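PDB 4Q48: DNA helicase RecQ from Deinococcus radiodurans, which unwinds duplex DNA using ATP hydrolysis, probably moving in the 3'-5' direction, and is represented here by the catalytic core of the longer RecQ protein. Local coordinates for the zinc ion site. Residues are numbered along the deposited sequence; one frame, centred on the assembly and turned at random.

The zinc ion site. Residues 381-384, 397-401, 404. With ZN (zinc ion), chain B.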
# COMPACT_ATOMS: atom_id res chain seq x y z
N CYS A 381 -14.72 -12.59 -0.95
CA CYS A 381 -14.72 -11.11 -0.96
C CYS A 381 -13.43 -10.43 -1.42
O CYS A 381 -12.37 -10.65 -0.82
CB CYS A 381 -15.06 -10.63 0.44
SG CYS A 381 -15.19 -8.84 0.66
N ARG A 382 -13.51 -9.64 -2.50
CA ARG A 382 -12.32 -8.94 -3.01
C ARG A 382 -11.78 -7.94 -2.02
O ARG A 382 -10.58 -7.76 -1.92
CB ARG A 382 -12.60 -8.16 -4.28
CG ARG A 382 -13.39 -8.82 -5.31
CD ARG A 382 -13.11 -8.14 -6.58
NE ARG A 382 -12.03 -8.87 -7.19
CZ ARG A 382 -12.22 -9.92 -7.96
NH1 ARG A 382 -13.46 -10.30 -8.24
NH2 ARG A 382 -11.18 -10.56 -8.46
N ARG A 383 -12.69 -7.24 -1.33
CA ARG A 383 -12.32 -6.14 -0.46
C ARG A 383 -11.42 -6.66 0.66
O ARG A 383 -10.35 -6.11 0.89
CB ARG A 383 -13.56 -5.44 0.12
CG ARG A 383 -13.33 -4.01 0.60
CD ARG A 383 -14.57 -3.38 1.18
NE ARG A 383 -15.60 -3.19 0.18
CZ ARG A 383 -15.77 -2.07 -0.51
NH1 ARG A 383 -14.96 -1.04 -0.29
NH2 ARG A 383 -16.75 -1.96 -1.41
N GLN A 384 -11.82 -7.76 1.29
CA GLN A 384 -11.01 -8.41 2.31
C GLN A 384 -9.58 -8.66 1.81
O GLN A 384 -8.62 -8.35 2.52
CB GLN A 384 -11.62 -9.72 2.78
CG GLN A 384 -12.73 -9.56 3.81
CD GLN A 384 -13.42 -10.87 4.17
OE1 GLN A 384 -13.49 -11.81 3.38
NE2 GLN A 384 -13.96 -10.92 5.38
N PRO A 397 -17.17 -10.38 5.28
CA PRO A 397 -17.36 -10.04 3.87
C PRO A 397 -18.10 -8.72 3.70
O PRO A 397 -18.97 -8.42 4.51
CB PRO A 397 -18.17 -11.21 3.33
CG PRO A 397 -17.77 -12.36 4.19
CD PRO A 397 -17.41 -11.82 5.53
N CYS A 398 -17.74 -7.94 2.69
CA CYS A 398 -18.24 -6.57 2.62
C CYS A 398 -19.66 -6.44 2.06
O CYS A 398 -20.43 -5.61 2.54
CB CYS A 398 -17.29 -5.70 1.79
SG CYS A 398 -17.39 -6.02 0.01
N GLY A 399 -20.03 -7.26 1.08
CA GLY A 399 -21.36 -7.14 0.51
C GLY A 399 -21.45 -6.03 -0.53
O GLY A 399 -22.54 -5.65 -0.96
N ASN A 400 -20.31 -5.49 -0.92
CA ASN A 400 -20.29 -4.48 -1.96
C ASN A 400 -19.13 -4.73 -2.92
O ASN A 400 -18.45 -3.80 -3.36
CB ASN A 400 -20.18 -3.08 -1.37
CG ASN A 400 -20.68 -2.02 -2.32
OD1 ASN A 400 -21.68 -2.22 -3.03
ND2 ASN A 400 -19.98 -0.87 -2.38
N CYS A 401 -18.91 -5.99 -3.27
CA CYS A 401 -17.95 -6.31 -4.32
C CYS A 401 -18.56 -7.39 -5.21
O CYS A 401 -19.53 -8.05 -4.81
CB CYS A 401 -16.60 -6.74 -3.73
SG CYS A 401 -16.60 -8.35 -3.02
N CYS A 404 -18.69 -10.87 -3.61
CA CYS A 404 -19.72 -10.93 -2.57
C CYS A 404 -21.14 -11.02 -3.16
O CYS A 404 -21.96 -11.82 -2.71
CB CYS A 404 -19.62 -9.70 -1.66
SG CYS A 404 -18.63 -9.90 -0.23
ZN ZN B . -16.99 -8.24 -0.75
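An all-sulfur, near-tetrahedral shell backed by N-H donors marks this RecQ zinc site as structural rather than catalytic or adventitious. Cys381, Cys398, Cys401 and Cys404 surround the ion, with angles at ZN running from 100° to 118°; a typical bond is Cys381 SG to ZN at 2.4 Å. The site illustrates how a four-cysteine zinc site ties the start of helix 382-389 to the 398-404 segment. Cys381 stands just before that helix and extends its SG anti to its backbone N (chi1 -177°), while Cys398 and Cys401, the two ends of a CxxC turn, and Cys404 in the short helix 402-405 supply the other sulfurs. SG of Cys398 and of Cys401 sits in the crowded position between backbone N and carbonyl carbon, so the turn folds its sulfurs back onto the metal.

A second shell of N-H donors supports the sulfurs. Cys381 SG accepts the backbone N-H of Gln384 (N at 3.6 Å) and of Cys398 (N at 3.4 Å), both nearly straight. Within the CxxC turn Asn400 N reaches back to Cys398 SG at 3.1 Å; Gly399 N donates to Cys404 SG at 3.3 Å and Cys404 N to Cys401 SG at 3.3 Å, linking turn and helix. Arg383, CG anti to its backbone N, reaches over the turn: its NE meets Cys398 SG nearly straight at 3.3 Å, the sulfur in the guanidinium plane, and its NH2 holds Asn400 O at 3.2 Å from above the carbonyl plane. Such donors, and the arginine's probable positive charge, may offset the negative charge that the sulfurs probably carry as thiolates. The zinc thereby pins helix 382-389 to the cysteine loop and probably stabilises the RecQ zinc-binding region of the catalytic core.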